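Local coordinates for protein transcobalamin-1 (Homo sapiens, PDB 4KKI) that binds vitamin B12 with femtomolar affinity, shielding it from the acid of the stomach, at residues A[93-96]-A[97-101]; A[150-153]-A[154-158]; A[207-210]-A[211-215]; A[378-382]-A[383-387]. All blocks are in the same frame, centred on the assembly; numbering follows the deposited sequence.

Contact 1 of 4, residues A[93-96]-A[97-101]; sequences GELA and LIILA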
loop_
_atom_site.group_PDB
_atom_site.type_symbol
_atom_site.label_atom_id
_atom_site.label_comp_id
_atom_site.label_asym_id
_atom_site.label_seq_id
_atom_site.Cartn_x
_atom_site.Cartn_y
_atom_site.Cartn_z
ATOM N N GLY A 93 1.302 -1.676 11.115
ATOM C CA GLY A 93 1.338 -2.118 9.732
ATOM C C GLY A 93 2.716 -2.562 9.277
ATOM O O GLY A 93 2.844 -3.510 8.502
ATOM N N GLU A 94 3.750 -1.875 9.753
ATOM C CA GLU A 94 5.124 -2.222 9.403
ATOM C C GLU A 94 5.501 -3.578 9.982
ATOM O O GLU A 94 6.159 -4.383 9.325
ATOM C CB GLU A 94 6.101 -1.155 9.904
ATOM C CG GLU A 94 6.107 0.125 9.088
ATOM C CD GLU A 94 7.012 1.187 9.683
ATOM O OE1 GLU A 94 7.331 1.096 10.889
ATOM O OE2 GLU A 94 7.406 2.111 8.944
ATOM N N LEU A 95 5.080 -3.820 11.218
ATOM C CA LEU A 95 5.337 -5.090 11.877
ATOM C C LEU A 95 4.535 -6.205 11.214
ATOM O O LEU A 95 5.014 -7.335 11.085
ATOM C CB LEU A 95 4.996 -5.002 13.367
ATOM C CG LEU A 95 5.210 -6.283 14.171
ATOM C CD1 LEU A 95 6.634 -6.781 13.990
ATOM C CD2 LEU A 95 4.902 -6.060 15.645
ATOM N N ALA A 96 3.313 -5.881 10.799
ATOM C CA ALA A 96 2.465 -6.835 10.091
ATOM C C ALA A 96 3.146 -7.327 8.815
ATOM O O ALA A 96 3.174 -8.524 8.546
ATOM C CB ALA A 96 1.112 -6.214 9.772
ATOM N N LEU A 97 3.699 -6.398 8.039
ATOM C CA LEU A 97 4.406 -6.757 6.811
ATOM C C LEU A 97 5.643 -7.598 7.102
ATOM O O LEU A 97 5.980 -8.501 6.338
ATOM C CB LEU A 97 4.799 -5.510 6.019
ATOM C CG LEU A 97 3.680 -4.809 5.245
ATOM C CD1 LEU A 97 4.198 -3.531 4.608
ATOM C CD2 LEU A 97 3.092 -5.733 4.187
ATOM N N ILE A 98 6.320 -7.292 8.205
ATOM C CA ILE A 98 7.499 -8.049 8.605
ATOM C C ILE A 98 7.126 -9.501 8.861
ATOM O O ILE A 98 7.777 -10.419 8.364
ATOM C CB ILE A 98 8.161 -7.449 9.856
ATOM C CG1 ILE A 98 8.852 -6.134 9.498
ATOM C CG2 ILE A 98 9.172 -8.420 10.454
ATOM C CD1 ILE A 98 9.500 -5.448 10.673
ATOM N N ILE A 99 6.056 -9.697 9.624
ATOM C CA ILE A 99 5.574 -11.031 9.942
ATOM C C ILE A 99 5.153 -11.774 8.674
ATOM O O ILE A 99 5.472 -12.951 8.503
ATOM C CB ILE A 99 4.405 -10.979 10.948
ATOM C CG1 ILE A 99 4.876 -10.353 12.265
ATOM C CG2 ILE A 99 3.832 -12.371 11.181
ATOM C CD1 ILE A 99 3.788 -10.185 13.306
ATOM N N LEU A 100 4.452 -11.077 7.783
ATOM C CA LEU A 100 4.003 -11.679 6.533
ATOM C C LEU A 100 5.189 -12.092 5.670
ATOM O O LEU A 100 5.228 -13.206 5.153
ATOM C CB LEU A 100 3.094 -10.725 5.756
ATOM C CG LEU A 100 1.743 -10.382 6.389
ATOM C CD1 LEU A 100 1.030 -9.320 5.565
ATOM C CD2 LEU A 100 0.875 -11.624 6.543
ATOM N N ALA A 101 6.155 -11.190 5.527
ATOM C CA ALA A 101 7.351 -11.466 4.737
ATOM C C ALA A 101 8.168 -12.630 5.302
ATOM O O ALA A 101 8.722 -13.427 4.550
ATOM C CB ALA A 101 8.214 -10.218 4.627
#
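L95 and I99, one turn apart on helix 92-102, make the main apolar touch of this local contact, with CG of L95 4.2 Å from CD1 of I99. The isoleucine carries its CG1 branch beside its own backbone N (chi1 -62°), and that branch, extended out to CD1, runs back alongside the preceding turn. L95 CD1 brushes I98 more loosely, 4.5 Å from its CB.

Carbon also packs on carbonyl oxygen. I98 CG1 sits 3.2 Å from E94 O, and L100 CG lies equally near A96 O, at 3.2 Å. Each side chain thus rests on the oxygen that accepts its own residue's N-H.

The backbone bonds are those of a regular alpha helix, from the N-H of L97, I98, I99 and L100 to the carbonyls of G93, E94, L95 and A96; L97 N to G93 O measures 3.0 Å. The helix belongs to the alpha6-alpha6 barrel of the N-terminal domain. L95 and I99 face helix 118-135, A96 and L100 face helix 144-156, and L97 turns to helix 55-63.

Polar contacts gather at the helix start, where G93 and E94 touch cyanocobalamin. G93 N is hydrogen-bonded to OE1 of Q146, a cobalamin-binding residue, and E94 OE1 accepts the backbone N-H of S91 just ahead of the helix.

Contact 2 of 4, residues A[150-153]-A[154-158]; sequences DVLA and LCLFN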
loop_
_atom_site.group_PDB
_atom_site.type_symbol
_atom_site.label_atom_id
_atom_site.label_comp_id
_atom_site.label_asym_id
_atom_site.label_seq_id
_atom_site.Cartn_x
_atom_site.Cartn_y
_atom_site.Cartn_z
ATOM N N ASP A 150 -2.913 -5.573 9.863
ATOM C CA ASP A 150 -2.807 -6.136 11.207
ATOM C C ASP A 150 -3.685 -7.367 11.380
ATOM O O ASP A 150 -3.215 -8.421 11.809
ATOM C CB ASP A 150 -3.173 -5.090 12.260
ATOM C CG ASP A 150 -2.227 -3.909 12.262
ATOM O OD1 ASP A 150 -1.064 -4.077 11.840
ATOM O OD2 ASP A 150 -2.651 -2.811 12.680
ATOM N N VAL A 151 -4.963 -7.224 11.049
ATOM C CA VAL A 151 -5.908 -8.327 11.156
ATOM C C VAL A 151 -5.489 -9.488 10.260
ATOM O O VAL A 151 -5.553 -10.648 10.665
ATOM C CB VAL A 151 -7.340 -7.877 10.802
ATOM C CG1 VAL A 151 -8.296 -9.061 10.822
ATOM C CG2 VAL A 151 -7.803 -6.797 11.766
ATOM N N LEU A 152 -5.043 -9.168 9.048
ATOM C CA LEU A 152 -4.615 -10.183 8.090
ATOM C C LEU A 152 -3.471 -11.027 8.644
ATOM O O LEU A 152 -3.521 -12.257 8.608
ATOM C CB LEU A 152 -4.200 -9.532 6.768
ATOM C CG LEU A 152 -3.649 -10.447 5.670
ATOM C CD1 LEU A 152 -4.655 -11.528 5.304
ATOM C CD2 LEU A 152 -3.260 -9.634 4.438
ATOM N N ALA A 153 -2.449 -10.355 9.164
ATOM C CA ALA A 153 -1.277 -11.032 9.710
ATOM C C ALA A 153 -1.618 -11.864 10.946
ATOM O O ALA A 153 -1.189 -13.012 11.064
ATOM C CB ALA A 153 -0.184 -10.023 10.030
ATOM N N LEU A 154 -2.390 -11.283 11.861
ATOM C CA LEU A 154 -2.816 -11.985 13.068
ATOM C C LEU A 154 -3.673 -13.201 12.734
ATOM O O LEU A 154 -3.585 -14.237 13.394
ATOM C CB LEU A 154 -3.587 -11.043 13.996
ATOM C CG LEU A 154 -2.780 -9.919 14.644
ATOM C CD1 LEU A 154 -3.698 -8.954 15.379
ATOM C CD2 LEU A 154 -1.734 -10.493 15.585
ATOM N N CYS A 155 -4.500 -13.065 11.702
ATOM C CA CYS A 155 -5.363 -14.151 11.252
ATOM C C CYS A 155 -4.575 -15.293 10.611
ATOM O O CYS A 155 -4.794 -16.463 10.927
ATOM C CB CYS A 155 -6.406 -13.621 10.266
ATOM S SG CYS A 155 -7.357 -14.903 9.444
ATOM N N LEU A 156 -3.659 -14.947 9.710
ATOM C CA LEU A 156 -2.859 -15.942 8.997
ATOM C C LEU A 156 -1.905 -16.718 9.905
ATOM O O LEU A 156 -1.526 -17.846 9.592
ATOM C CB LEU A 156 -2.061 -15.279 7.874
ATOM C CG LEU A 156 -2.837 -14.845 6.632
ATOM C CD1 LEU A 156 -1.948 -14.022 5.708
ATOM C CD2 LEU A 156 -3.379 -16.065 5.906
ATOM N N PHE A 157 -1.512 -16.112 11.020
ATOM C CA PHE A 157 -0.519 -16.730 11.897
ATOM C C PHE A 157 -1.068 -17.062 13.282
ATOM O O PHE A 157 -0.315 -17.165 14.250
ATOM C CB PHE A 157 0.738 -15.856 11.986
ATOM C CG PHE A 157 1.464 -15.721 10.680
ATOM C CD1 PHE A 157 1.085 -14.759 9.759
ATOM C CD2 PHE A 157 2.511 -16.570 10.363
ATOM C CE1 PHE A 157 1.743 -14.639 8.549
ATOM C CE2 PHE A 157 3.174 -16.453 9.154
ATOM C CZ PHE A 157 2.787 -15.488 8.245
ATOM N N ASN A 158 -2.385 -17.234 13.354
ATOM C CA ASN A 158 -3.058 -17.667 14.575
ATOM C C ASN A 158 -2.778 -16.781 15.783
ATOM O O ASN A 158 -2.626 -17.272 16.900
ATOM C CB ASN A 158 -2.703 -19.121 14.899
ATOM C CG ASN A 158 -3.162 -20.085 13.825
ATOM O OD1 ASN A 158 -2.347 -20.710 13.147
ATOM N ND2 ASN A 158 -4.474 -20.212 13.666
#
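A153 meets the end of helix 144-156 through its carbonyl, which F157 approaches in two ways. F157 N forms a weak bond to A153 O at 3.1 Å, bent to 135° as the chain leaves helical geometry. The phenyl ring of F157 turns its edge to the same oxygen, with CD1 3.2 Å away and the oxygen near the ring plane.

L154 folds back over the preceding turn. Its N-H donates to D150 O at 3.0 Å, and its CG lies 3.2 Å from that oxygen, since chi1 of -68° keeps the branch beside the backbone N. D150 itself turns its carboxylate to another helix, where OD2 is hydrogen-bonded to S92 OG.

L152 carries the apolar part of the contact. It runs alongside L156 in the same direction, and their CD1 methyls meet at 3.7 Å. Replacing L156 with an alanine would probably leave the L152 CD1 methyl without its neighbour one turn on and open a gap toward C197 and L100. C155, between the two leucines in sequence, is buried, its SG joined to C197 of helix 185-203 in a disulfide. A regular alpha helix ending beside a disulfide to a neighbouring helix, its other sides pressed on helices 92-102 and 118-135, is how this stretch is built into the alpha6-alpha6 barrel.

Contact 3 of 4, residues A[207-210]-A[211-215]; sequences IKAD and EGSLK. With NAG (2-acetamido-2-deoxy-beta-D-glucopyranose), chain E.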
loop_
_atom_site.group_PDB
_atom_site.type_symbol
_atom_site.label_atom_id
_atom_site.label_comp_id
_atom_site.label_asym_id
_atom_site.label_seq_id
_atom_site.Cartn_x
_atom_site.Cartn_y
_atom_site.Cartn_z
ATOM N N ILE A 207 -10.660 -20.212 14.672
ATOM C CA ILE A 207 -11.150 -19.135 15.526
ATOM C C ILE A 207 -12.639 -19.251 15.845
ATOM O O ILE A 207 -13.458 -19.489 14.958
ATOM C CB ILE A 207 -10.850 -17.752 14.897
ATOM C CG1 ILE A 207 -9.370 -17.405 15.065
ATOM C CG2 ILE A 207 -11.705 -16.666 15.527
ATOM C CD1 ILE A 207 -8.921 -17.352 16.510
ATOM N N LYS A 208 -12.978 -19.088 17.120
ATOM C CA LYS A 208 -14.370 -19.062 17.550
ATOM C C LYS A 208 -14.868 -17.622 17.651
ATOM O O LYS A 208 -14.085 -16.701 17.886
ATOM C CB LYS A 208 -14.526 -19.764 18.900
ATOM C CG LYS A 208 -14.074 -21.214 18.904
ATOM C CD LYS A 208 -14.196 -21.822 20.292
ATOM C CE LYS A 208 -13.719 -23.266 20.311
ATOM N NZ LYS A 208 -13.795 -23.859 21.674
ATOM N N ALA A 209 -16.173 -17.433 17.475
ATOM C CA ALA A 209 -16.772 -16.104 17.555
ATOM C C ALA A 209 -18.255 -16.185 17.888
ATOM O O ALA A 209 -18.855 -17.259 17.830
ATOM C CB ALA A 209 -16.572 -15.355 16.250
ATOM N N ASP A 210 -18.842 -15.045 18.239
ATOM C CA ASP A 210 -20.281 -14.971 18.449
ATOM C C ASP A 210 -20.982 -15.323 17.146
ATOM O O ASP A 210 -20.669 -14.761 16.098
ATOM C CB ASP A 210 -20.695 -13.569 18.904
ATOM C CG ASP A 210 -20.195 -13.237 20.296
ATOM O OD1 ASP A 210 -20.028 -14.171 21.109
ATOM O OD2 ASP A 210 -19.975 -12.040 20.578
ATOM N N GLU A 211 -21.917 -16.266 17.217
ATOM C CA GLU A 211 -22.650 -16.710 16.038
ATOM C C GLU A 211 -23.324 -15.536 15.333
ATOM O O GLU A 211 -23.952 -14.689 15.971
ATOM C CB GLU A 211 -23.677 -17.783 16.412
ATOM C CG GLU A 211 -23.067 -19.025 17.046
ATOM C CD GLU A 211 -24.105 -20.074 17.397
ATOM O OE1 GLU A 211 -24.332 -20.307 18.602
ATOM O OE2 GLU A 211 -24.689 -20.670 16.466
ATOM N N GLY A 212 -23.170 -15.486 14.014
ATOM C CA GLY A 212 -23.681 -14.383 13.222
ATOM C C GLY A 212 -22.570 -13.456 12.772
ATOM O O GLY A 212 -22.795 -12.545 11.973
ATOM N N SER A 213 -21.365 -13.686 13.288
ATOM C CA SER A 213 -20.212 -12.870 12.926
ATOM C C SER A 213 -19.846 -13.080 11.464
ATOM O O SER A 213 -19.519 -12.130 10.754
ATOM C CB SER A 213 -19.011 -13.199 13.816
ATOM O OG SER A 213 -19.289 -12.923 15.177
ATOM N N LEU A 214 -19.907 -14.334 11.022
ATOM C CA LEU A 214 -19.593 -14.678 9.641
ATOM C C LEU A 214 -20.527 -13.944 8.688
ATOM O O LEU A 214 -20.114 -13.496 7.619
ATOM C CB LEU A 214 -19.699 -16.189 9.423
ATOM C CG LEU A 214 -19.365 -16.680 8.011
ATOM C CD1 LEU A 214 -17.914 -16.378 7.662
ATOM C CD2 LEU A 214 -19.652 -18.163 7.867
ATOM N N LYS A 215 -21.786 -13.820 9.095
ATOM C CA LYS A 215 -22.795 -13.125 8.306
ATOM C C LYS A 215 -22.435 -11.653 8.125
ATOM O O LYS A 215 -22.392 -11.151 7.003
ATOM C CB LYS A 215 -24.166 -13.264 8.970
ATOM C CG LYS A 215 -25.326 -12.666 8.189
ATOM C CD LYS A 215 -26.650 -13.011 8.861
ATOM C CE LYS A 215 -27.827 -12.344 8.174
ATOM N NZ LYS A 215 -27.781 -10.862 8.296
HETATM C C1 NAG E . -24.438 -8.695 13.125
HETATM C C2 NAG E . -24.408 -8.759 14.651
HETATM C C3 NAG E . -25.766 -8.434 15.269
HETATM C C4 NAG E . -26.392 -7.205 14.622
HETATM C C5 NAG E . -26.377 -7.345 13.106
HETATM C C6 NAG E . -26.993 -6.129 12.423
HETATM C C7 NAG E . -22.734 -10.313 15.472
HETATM C C8 NAG E . -22.466 -11.659 16.077
HETATM N N2 NAG E . -23.979 -10.082 15.063
HETATM O O3 NAG E . -25.616 -8.206 16.654
HETATM O O4 NAG E . -27.718 -7.055 15.077
HETATM O O5 NAG E . -25.046 -7.504 12.666
HETATM O O6 NAG E . -26.219 -4.985 12.706
HETATM O O7 NAG E . -21.832 -9.483 15.370
#
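S213 folds back onto D210 across a type II beta turn that leads into helix 213-229, and its short side chain makes the polar side-chain contact. CB comes first, 3.2 Å from D210 O and 4.1 Å from the methyl CB of A209. With OG held beside its own backbone N (chi1 -62°), the hydroxyl is directed at the same carbonyl and donates to D210 O. The 2.5 Å separation of OG from D210 O is very short, so its exact length is doubtful. Two carbons also approach the hydroxyl: A209 CB, which packs beside it, and the acetamido methyl C8 of the N-acetylglucosamine, 3.5 Å from OG.

The backbone of S213 uses the same acceptor. S213 N reaches D210 O at 3.1 Å in the carbonyl plane, although the bond is bent to 139°; it is the bond that closes the turn. G212, at the N-cap position, has a positive phi of 105°, at which a CB would press against E211 O. The sugar is the glycan carried by N216, one turn further along the helix, and its methyl C8 settles over the turn, 3.4 Å from E211 O and 3.6 Å from D210 O. A209, meanwhile, packs against L202 of helix 185-203 and T163.

One carbonyl oxygen thus accepts both the N-H and the hydroxyl of a single residue, which ties the turn to the first residue of the helix, while the sugar meets this surface through its methyl group in van der Waals contact.

Contact 4 of 4, residues A[378-382]-A[383-387]; sequences EERSW and GPYIT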
loop_
_atom_site.group_PDB
_atom_site.type_symbol
_atom_site.label_atom_id
_atom_site.label_comp_id
_atom_site.label_asym_id
_atom_site.label_seq_id
_atom_site.Cartn_x
_atom_site.Cartn_y
_atom_site.Cartn_z
ATOM N N GLU A 378 10.032 14.581 4.584
ATOM C CA GLU A 378 10.693 13.456 5.225
ATOM C C GLU A 378 10.863 12.318 4.227
ATOM O O GLU A 378 10.017 12.110 3.357
ATOM C CB GLU A 378 9.900 12.987 6.446
ATOM C CG GLU A 378 9.753 14.042 7.533
ATOM C CD GLU A 378 9.018 13.523 8.754
ATOM O OE1 GLU A 378 8.935 12.289 8.918
ATOM O OE2 GLU A 378 8.520 14.350 9.548
ATOM N N GLU A 379 11.964 11.587 4.348
ATOM C CA GLU A 379 12.218 10.462 3.463
ATOM C C GLU A 379 11.449 9.232 3.932
ATOM O O GLU A 379 11.631 8.764 5.056
ATOM C CB GLU A 379 13.715 10.159 3.395
ATOM C CG GLU A 379 14.123 9.344 2.181
ATOM C CD GLU A 379 13.940 10.106 0.882
ATOM O OE1 GLU A 379 14.275 11.310 0.846
ATOM O OE2 GLU A 379 13.457 9.504 -0.098
ATOM N N ARG A 380 10.576 8.721 3.071
ATOM C CA ARG A 380 9.825 7.509 3.370
ATOM C C ARG A 380 10.278 6.396 2.440
ATOM O O ARG A 380 11.111 6.617 1.561
ATOM C CB ARG A 380 8.327 7.749 3.193
ATOM C CG ARG A 380 7.725 8.743 4.170
ATOM C CD ARG A 380 7.568 8.140 5.554
ATOM N NE ARG A 380 6.704 8.959 6.400
ATOM C CZ ARG A 380 7.143 9.903 7.226
ATOM N NH1 ARG A 380 8.442 10.148 7.328
ATOM N NH2 ARG A 380 6.282 10.601 7.953
ATOM N N SER A 381 9.729 5.203 2.632
ATOM C CA SER A 381 10.044 4.078 1.761
ATOM C C SER A 381 9.545 4.361 0.351
ATOM O O SER A 381 10.200 4.013 -0.632
ATOM C CB SER A 381 9.419 2.789 2.297
ATOM O OG SER A 381 9.700 1.694 1.443
ATOM N N TRP A 382 8.385 5.005 0.260
ATOM C CA TRP A 382 7.808 5.370 -1.028
ATOM C C TRP A 382 8.594 6.499 -1.684
ATOM O O TRP A 382 8.571 6.657 -2.904
ATOM C CB TRP A 382 6.343 5.780 -0.868
ATOM C CG TRP A 382 5.374 4.639 -0.863
ATOM C CD1 TRP A 382 4.864 3.999 0.229
ATOM C CD2 TRP A 382 4.787 4.008 -2.008
ATOM N NE1 TRP A 382 3.997 3.006 -0.166
ATOM C CE2 TRP A 382 3.933 2.990 -1.535
ATOM C CE3 TRP A 382 4.902 4.203 -3.389
ATOM C CZ2 TRP A 382 3.201 2.171 -2.391
ATOM C CZ3 TRP A 382 4.173 3.387 -4.238
ATOM C CH2 TRP A 382 3.334 2.384 -3.737
ATOM N N GLY A 383 9.291 7.282 -0.867
ATOM C CA GLY A 383 10.062 8.406 -1.362
ATOM C C GLY A 383 9.826 9.656 -0.539
ATOM O O GLY A 383 9.395 9.567 0.610
ATOM N N PRO A 384 10.113 10.829 -1.123
ATOM C CA PRO A 384 9.925 12.130 -0.468
ATOM C C PRO A 384 8.462 12.397 -0.133
ATOM O O PRO A 384 7.615 12.416 -1.025
ATOM C CB PRO A 384 10.410 13.129 -1.526
ATOM C CG PRO A 384 11.327 12.343 -2.399
ATOM C CD PRO A 384 10.742 10.965 -2.447
ATOM N N TYR A 385 8.175 12.602 1.147
ATOM C CA TYR A 385 6.820 12.872 1.602
ATOM C C TYR A 385 6.751 14.274 2.193
ATOM O O TYR A 385 7.565 14.636 3.043
ATOM C CB TYR A 385 6.393 11.831 2.643
ATOM C CG TYR A 385 4.992 12.021 3.183
ATOM C CD1 TYR A 385 3.887 11.551 2.481
ATOM C CD2 TYR A 385 4.773 12.661 4.396
ATOM C CE1 TYR A 385 2.603 11.721 2.970
ATOM C CE2 TYR A 385 3.492 12.837 4.894
ATOM C CZ TYR A 385 2.410 12.363 4.176
ATOM O OH TYR A 385 1.135 12.533 4.664
ATOM N N ILE A 386 5.782 15.065 1.737
ATOM C CA ILE A 386 5.627 16.438 2.211
ATOM C C ILE A 386 4.850 16.487 3.522
ATOM O O ILE A 386 3.654 16.187 3.561
ATOM C CB ILE A 386 4.919 17.327 1.169
ATOM C CG1 ILE A 386 5.601 17.204 -0.196
ATOM C CG2 ILE A 386 4.890 18.777 1.636
ATOM C CD1 ILE A 386 7.087 17.499 -0.167
ATOM N N THR A 387 5.536 16.869 4.594
ATOM C CA THR A 387 4.928 16.906 5.920
ATOM C C THR A 387 4.492 18.312 6.308
ATOM O O THR A 387 3.399 18.506 6.840
ATOM C CB THR A 387 5.890 16.370 7.000
ATOM O OG1 THR A 387 7.077 17.172 7.028
ATOM C CG2 THR A 387 6.269 14.923 6.713
HETATM O O HOH W 1 8.242 16.726 9.356
#
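E378 and Y385 form an antiparallel hydrogen-bonded pair in the beta hairpin of strands 375-379 and 384-389, part of the C-terminal beta domain. Each donates its N-H to the other's carbonyl, E378 N lying 2.9 Å from Y385 O. Beyond the non-hydrogen-bonded pair E379 and P384, R380 N donates to G383 O at 2.9 Å, and a weak return bond from G383 N to R380 O closes the loop. At its tip W382 lies against cyanocobalamin, and further on I386 O accepts a hydrogen bond from the ligand.

E378, R380, Y385 and T387 cluster on one side of the hairpin. R380 NH1 meets E378 OE1 at 2.7 Å in a nearly straight salt bridge (165°), with the oxygen at the guanidinium edge and approached on its anti side. A glutamine in place of E378 would probably leave the R380 guanidinium without its charged mate. That group lies with one face over Y385 CD2, its plane 19° from the ring, while R380 CG rests 3.7 Å from Y385 CB. The E378 side chain passes roughly perpendicular to that of T387, with T387 CG2 3.7 Å from E378 OE2.

How the contacts relate
Contacts 1 and 2 lie on neighbouring helices of the alpha barrel, their centres 10 Å apart, and touch directly: L100 CD2 is 3.7 Å from F157 CE1, and at the other end G93 N is 3.4 Å from D150 OD1. Contact 4 belongs to the beta domain and comes within about 7 Å (nearest atoms) of contact 1. Both touch the bound cyanocobalamin, each from its own domain, whereas contact 2 stands one layer back, the D150 side chain about 8 Å from the ligand. Contact 3 is peripheral, about 6 Å from contact 2 at the nearest atoms but with its centre 40 Å from that of contact 4.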